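PDB 3WXB: nadb-ler3, which catalyses the NAD(P)H-dependent reduction of carbonyl compounds as a member of the short-chain dehydrogenase/reductase family. Local coordinates for residues 107-113 and 155-161; 167-173 and 217-222. All coordinates share one frame; numbering follows the deposited sequence.

Two neighbouring contacts, with centres about 9 Å apart, pack the lead-ins to adjacent strands of a Rossmann-fold sheet. Interaction 1 sets the lead-in to strand 112-115 against the last turns of helix 130-160; interaction 2 aligns the lead-ins to the neighbouring strands 173-177 and 222-227. Both are largely buried, with charged residues at their borders. Helix-to-loop packing in the first relies on carbonyl-methyl contacts and one carboxylate, whereas the second has a true parallel strand start and a phenylalanine ring. Ala173 joins them, its N lying 2.9 Å from Asn111 O.

Interaction 1: 107-113 and 155-161; sequences GSGLNLL and LKKAAQE
In the Rossmann fold of this reductase, the loop 107-113 enters the central parallel strand 112-115 across the C-terminal turns of helix 130-160. The backbones come nearest at Gly109, whose CA is 3.6 Å from Ala158 N; as a glycine, it lets the loop lie directly against the helix backbone. Just beyond, Leu110 O faces the helix, with Ala158 CB at 3.2 Å and the Leu155 CA at 3.4 Å in a nearly straight CA-H...O contact. Leu155 also brings its CD2 branch to that oxygen, while its other methyl, CD1, meets Leu113 CD2 at 4.2 Å and carries the packing into the sheet. At the outer border the Lys157 chain, with CG anti to the backbone N (chi1 -173°), bends at each later torsion and lays CE 3.1 Å from Gly107 O. Glu161 reaches back toward the loop, its chain extended past CG, and its carboxylate lies beside Gly109. Water 1 donates to Gly109 O and, weakly, to Glu161 OE1. The other carboxylate oxygen, Glu161 OE2, accepts from Gly109 N at 2.9 Å, on its syn side and 29° out of the carboxylate plane.

Interaction 2: 167-173 and 217-222; sequences LSCSKAA and REHGIF
Parallel strands 173-177 and 222-227 of the Rossmann sheet begin side by side, and the Phe222 ring lies against Leu167, Cys169 and Ala173. Phe222 and Ala173 send their side chains to the same face of the sheet, and with CG anti to the backbone N (chi1 178°) the ring lies between Leu167 CB and Ala173 CB. Both aliphatic groups meet it at its edge: Leu167 CB is 4.1 Å from Phe222 CD1, and Ala173 CB approaches CD2 near the ring plane. Cys169 comes at a slant, its SG 4.4 Å from the Phe222 ring centroid and 48° off the normal, a sulfur-aromatic contact that is neither stacked nor edge-on. Leu261 and Ser266 also touch this ring.

Leu167 spans the other end of the contact. Its CD1 methyl lies 3.6 Å from Gly220 C, against bare backbone where the chain turns with positive phi, while CD2 sits over one face of the Arg217 guanidinium. Ile221 points away from 167-173 and packs on Leu152 and Leu155 of helix 130-160, yet its CG1 still meets Ala172 CB at 4.1 Å. The extended Lys171 chain passes Gly220 O with its CE and ends at Gly166 O, to which NZ is hydrogen-bonded.

Within 167-173, Ser168 OG accepts from Ser170 N in an ST turn. Water 2 receives Ser168 N and lies within donating distance of Ala172 O and Gly220 O, between the two lead-ins. Pairing then starts with an almost straight bond (174°) from Phe222 N to Ala172 O, 2.8 Å long.

Interaction 1: 107-113 and 155-161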
loop_
_atom_site.group_PDB
_atom_site.type_symbol
_atom_site.label_atom_id
_atom_site.label_comp_id
_atom_site.label_asym_id
_atom_site.label_seq_id
_atom_site.Cartn_x
_atom_site.Cartn_y
_atom_site.Cartn_z
ATOM N N GLY A 107 -5.124 -3.776 -34.047
ATOM C CA GLY A 107 -6.547 -3.602 -33.760
ATOM C C GLY A 107 -7.116 -4.682 -32.862
ATOM O O GLY A 107 -8.221 -4.539 -32.379
ATOM N N SER A 108 -6.381 -5.766 -32.659
ATOM C CA SER A 108 -6.805 -6.834 -31.752
ATOM C C SER A 108 -6.616 -6.439 -30.273
ATOM O O SER A 108 -5.792 -5.575 -29.956
ATOM C CB SER A 108 -6.000 -8.096 -32.004
ATOM O OG SER A 108 -6.631 -8.864 -33.031
ATOM N N GLY A 109 -7.359 -7.094 -29.380
ATOM C CA GLY A 109 -7.206 -6.787 -27.949
ATOM C C GLY A 109 -6.017 -7.425 -27.274
ATOM O O GLY A 109 -5.364 -8.356 -27.804
ATOM N N LEU A 110 -5.740 -6.954 -26.057
ATOM C CA LEU A 110 -4.794 -7.653 -25.185
ATOM C C LEU A 110 -5.627 -8.413 -24.174
ATOM O O LEU A 110 -6.389 -7.814 -23.414
ATOM C CB LEU A 110 -3.854 -6.657 -24.452
ATOM C CG LEU A 110 -2.786 -7.267 -23.537
ATOM C CD1 LEU A 110 -1.725 -8.077 -24.240
ATOM C CD2 LEU A 110 -2.127 -6.195 -22.593
ATOM N N ASN A 111 -5.446 -9.721 -24.134
ATOM C CA ASN A 111 -6.238 -10.567 -23.232
ATOM C C ASN A 111 -5.739 -10.597 -21.801
ATOM O O ASN A 111 -6.535 -10.727 -20.881
ATOM C CB ASN A 111 -6.294 -11.996 -23.751
ATOM C CG ASN A 111 -6.999 -12.091 -25.108
ATOM O OD1 ASN A 111 -8.228 -11.931 -25.240
ATOM N ND2 ASN A 111 -6.221 -12.304 -26.116
ATOM N N LEU A 112 -4.434 -10.474 -21.602
ATOM C CA LEU A 112 -3.851 -10.780 -20.295
ATOM C C LEU A 112 -2.661 -9.848 -20.044
ATOM O O LEU A 112 -1.722 -9.772 -20.897
ATOM C CB LEU A 112 -3.293 -12.186 -20.313
ATOM C CG LEU A 112 -3.603 -13.143 -19.187
ATOM C CD1 LEU A 112 -2.592 -14.245 -18.997
ATOM C CD2 LEU A 112 -4.161 -12.509 -17.852
ATOM N N LEU A 113 -2.677 -9.124 -18.922
ATOM C CA LEU A 113 -1.560 -8.210 -18.606
ATOM C C LEU A 113 -1.058 -8.702 -17.296
ATOM O O LEU A 113 -1.857 -8.759 -16.348
ATOM C CB LEU A 113 -2.040 -6.766 -18.421
ATOM C CG LEU A 113 -1.018 -5.799 -17.740
ATOM C CD1 LEU A 113 0.233 -5.704 -18.652
ATOM C CD2 LEU A 113 -1.703 -4.415 -17.671
ATOM N N LEU A 155 -7.065 -3.961 -23.381
ATOM C CA LEU A 155 -7.835 -4.849 -22.490
ATOM C C LEU A 155 -9.361 -4.777 -22.759
ATOM O O LEU A 155 -10.052 -5.804 -22.791
ATOM C CB LEU A 155 -7.547 -4.459 -21.044
ATOM C CG LEU A 155 -6.131 -4.894 -20.628
ATOM C CD1 LEU A 155 -5.585 -4.155 -19.361
ATOM C CD2 LEU A 155 -6.079 -6.424 -20.446
ATOM N N LYS A 156 -9.862 -3.562 -22.912
ATOM C CA LYS A 156 -11.260 -3.323 -23.183
ATOM C C LYS A 156 -11.649 -3.863 -24.538
ATOM O O LYS A 156 -12.778 -4.305 -24.711
ATOM C CB LYS A 156 -11.546 -1.843 -23.220
ATOM C CG LYS A 156 -11.682 -1.173 -21.863
ATOM C CD LYS A 156 -12.063 0.304 -22.150
ATOM C CE LYS A 156 -12.101 1.104 -20.880
ATOM N NZ LYS A 156 -12.442 2.513 -21.248
ATOM N N LYS A 157 -10.749 -3.726 -25.512
ATOM C CA LYS A 157 -10.968 -4.311 -26.840
ATOM C C LYS A 157 -11.073 -5.840 -26.760
ATOM O O LYS A 157 -11.982 -6.449 -27.408
ATOM C CB LYS A 157 -9.877 -3.893 -27.871
ATOM C CG LYS A 157 -10.233 -4.382 -29.350
ATOM C CD LYS A 157 -10.928 -3.240 -30.164
ATOM C CE LYS A 157 -9.883 -2.361 -31.007
ATOM N NZ LYS A 157 -8.645 -1.793 -30.260
ATOM N N ALA A 158 -10.203 -6.466 -25.960
ATOM C CA ALA A 158 -10.322 -7.910 -25.740
ATOM C C ALA A 158 -11.667 -8.319 -25.098
ATOM O O ALA A 158 -12.213 -9.369 -25.447
ATOM C CB ALA A 158 -9.132 -8.493 -24.951
ATOM N N ALA A 159 -12.153 -7.513 -24.158
ATOM C CA ALA A 159 -13.420 -7.753 -23.469
ATOM C C ALA A 159 -14.563 -7.643 -24.482
ATOM O O ALA A 159 -15.454 -8.465 -24.487
ATOM C CB ALA A 159 -13.636 -6.716 -22.352
ATOM N N GLN A 160 -14.505 -6.631 -25.321
ATOM C CA GLN A 160 -15.469 -6.407 -26.376
ATOM C C GLN A 160 -15.514 -7.504 -27.429
ATOM O O GLN A 160 -16.502 -7.699 -28.068
ATOM C CB GLN A 160 -15.155 -5.110 -27.055
ATOM C CG GLN A 160 -15.745 -3.991 -26.389
ATOM C CD GLN A 160 -15.056 -2.732 -26.712
ATOM O OE1 GLN A 160 -14.278 -2.656 -27.636
ATOM N NE2 GLN A 160 -15.318 -1.730 -25.943
ATOM N N GLU A 161 -14.412 -8.185 -27.592
ATOM C CA GLU A 161 -14.292 -9.313 -28.501
ATOM C C GLU A 161 -15.035 -10.553 -28.021
ATOM O O GLU A 161 -15.295 -11.441 -28.812
ATOM C CB GLU A 161 -12.812 -9.681 -28.806
ATOM C CG GLU A 161 -12.127 -8.761 -29.806
ATOM C CD GLU A 161 -10.576 -8.802 -29.729
ATOM O OE1 GLU A 161 -9.979 -9.599 -28.968
ATOM O OE2 GLU A 161 -9.936 -8.021 -30.469
HETATM O O HOH W 1 -6.807 -10.701 -28.435
#

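Interaction 2: 167-173 and 217-222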
loop_
_atom_site.group_PDB
_atom_site.type_symbol
_atom_site.label_atom_id
_atom_site.label_comp_id
_atom_site.label_asym_id
_atom_site.label_seq_id
_atom_site.Cartn_x
_atom_site.Cartn_y
_atom_site.Cartn_z
ATOM N N LEU A 167 -16.395 -13.025 -16.665
ATOM C CA LEU A 167 -15.076 -12.445 -16.538
ATOM C C LEU A 167 -14.196 -13.669 -16.482
ATOM O O LEU A 167 -14.626 -14.704 -15.951
ATOM C CB LEU A 167 -15.010 -11.654 -15.212
ATOM C CG LEU A 167 -15.165 -10.136 -15.112
ATOM C CD1 LEU A 167 -15.867 -9.426 -16.239
ATOM C CD2 LEU A 167 -15.646 -9.627 -13.763
ATOM N N SER A 168 -13.009 -13.610 -17.080
ATOM C CA SER A 168 -12.016 -14.710 -16.905
ATOM C C SER A 168 -10.595 -14.282 -17.346
ATOM O O SER A 168 -10.423 -13.266 -17.962
ATOM C CB SER A 168 -12.424 -15.935 -17.741
ATOM O OG SER A 168 -12.102 -15.704 -19.091
ATOM N N CYS A 169 -9.601 -15.096 -17.081
ATOM C CA CYS A 169 -8.276 -14.740 -17.510
ATOM C C CYS A 169 -8.049 -15.067 -18.985
ATOM O O CYS A 169 -6.999 -14.742 -19.528
ATOM C CB CYS A 169 -7.256 -15.412 -16.607
ATOM S SG CYS A 169 -7.432 -14.768 -14.958
ATOM N N SER A 170 -9.033 -15.698 -19.640
ATOM C CA SER A 170 -8.924 -15.983 -21.080
ATOM C C SER A 170 -9.552 -14.812 -21.845
ATOM O O SER A 170 -9.225 -14.579 -23.004
ATOM C CB SER A 170 -9.619 -17.306 -21.466
ATOM O OG SER A 170 -8.889 -18.447 -21.014
ATOM N N LYS A 171 -10.421 -14.056 -21.197
ATOM C CA LYS A 171 -11.124 -12.934 -21.839
ATOM C C LYS A 171 -10.331 -11.585 -21.763
ATOM O O LYS A 171 -9.754 -11.111 -22.754
ATOM C CB LYS A 171 -12.542 -12.852 -21.267
ATOM C CG LYS A 171 -13.382 -11.571 -21.656
ATOM C CD LYS A 171 -14.791 -11.604 -21.041
ATOM C CE LYS A 171 -15.539 -10.367 -21.477
ATOM N NZ LYS A 171 -16.984 -10.393 -21.088
ATOM N N ALA A 172 -10.299 -10.945 -20.591
ATOM C CA ALA A 172 -9.517 -9.720 -20.435
ATOM C C ALA A 172 -9.215 -9.657 -18.959
ATOM O O ALA A 172 -10.159 -9.615 -18.155
ATOM C CB ALA A 172 -10.327 -8.496 -20.835
ATOM N N ALA A 173 -7.936 -9.672 -18.595
ATOM C CA ALA A 173 -7.540 -9.766 -17.152
ATOM C C ALA A 173 -6.253 -8.951 -16.865
ATOM O O ALA A 173 -5.373 -8.909 -17.716
ATOM C CB ALA A 173 -7.274 -11.222 -16.744
ATOM N N ARG A 217 -14.846 -3.635 -13.714
ATOM C CA ARG A 217 -15.812 -4.740 -13.883
ATOM C C ARG A 217 -16.828 -4.387 -15.000
ATOM O O ARG A 217 -17.139 -5.220 -15.856
ATOM C CB ARG A 217 -16.576 -5.019 -12.571
ATOM C CG ARG A 217 -17.709 -6.067 -12.691
ATOM C CD ARG A 217 -18.434 -6.276 -11.364
ATOM N NE ARG A 217 -18.252 -7.647 -10.873
ATOM C CZ ARG A 217 -17.434 -8.032 -9.879
ATOM N NH1 ARG A 217 -16.689 -7.143 -9.193
ATOM N NH2 ARG A 217 -17.371 -9.336 -9.565
ATOM N N GLU A 218 -17.290 -3.135 -15.005
ATOM C CA GLU A 218 -18.272 -2.681 -15.988
ATOM C C GLU A 218 -17.698 -2.815 -17.425
ATOM O O GLU A 218 -18.459 -2.931 -18.397
ATOM C CB GLU A 218 -18.711 -1.244 -15.694
ATOM C CG GLU A 218 -17.630 -0.207 -15.951
ATOM C CD GLU A 218 -17.847 1.087 -15.168
ATOM O OE1 GLU A 218 -18.053 2.118 -15.829
ATOM O OE2 GLU A 218 -17.799 1.071 -13.910
ATOM N N HIS A 219 -16.367 -2.834 -17.540
ATOM C CA HIS A 219 -15.707 -2.971 -18.818
ATOM C C HIS A 219 -15.479 -4.409 -19.298
ATOM O O HIS A 219 -14.951 -4.599 -20.401
ATOM C CB HIS A 219 -14.372 -2.257 -18.763
ATOM C CG HIS A 219 -14.492 -0.767 -18.605
ATOM N ND1 HIS A 219 -13.610 -0.027 -17.838
ATOM C CD2 HIS A 219 -15.356 0.118 -19.153
ATOM C CE1 HIS A 219 -13.935 1.255 -17.913
ATOM N NE2 HIS A 219 -14.999 1.368 -18.693
ATOM N N GLY A 220 -15.806 -5.390 -18.460
ATOM C CA GLY A 220 -15.509 -6.796 -18.737
ATOM C C GLY A 220 -14.069 -7.244 -18.419
ATOM O O GLY A 220 -13.605 -8.241 -18.953
ATOM N N ILE A 221 -13.385 -6.540 -17.523
ATOM C CA ILE A 221 -11.981 -6.859 -17.196
ATOM C C ILE A 221 -11.839 -7.480 -15.804
ATOM O O ILE A 221 -12.310 -6.906 -14.823
ATOM C CB ILE A 221 -11.130 -5.570 -17.281
ATOM C CG1 ILE A 221 -11.203 -5.084 -18.724
ATOM C CG2 ILE A 221 -9.676 -5.896 -16.809
ATOM C CD1 ILE A 221 -10.581 -3.739 -18.963
ATOM N N PHE A 222 -11.223 -8.646 -15.730
ATOM C CA PHE A 222 -11.015 -9.375 -14.497
ATOM C C PHE A 222 -9.694 -8.896 -13.870
ATOM O O PHE A 222 -8.758 -8.611 -14.604
ATOM C CB PHE A 222 -10.882 -10.854 -14.867
ATOM C CG PHE A 222 -10.620 -11.736 -13.711
ATOM C CD1 PHE A 222 -11.644 -12.180 -12.908
ATOM C CD2 PHE A 222 -9.339 -12.085 -13.387
ATOM C CE1 PHE A 222 -11.363 -13.015 -11.802
ATOM C CE2 PHE A 222 -9.050 -12.912 -12.274
ATOM C CZ PHE A 222 -10.077 -13.385 -11.486
HETATM O O HOH W 2 -12.640 -10.867 -18.261
#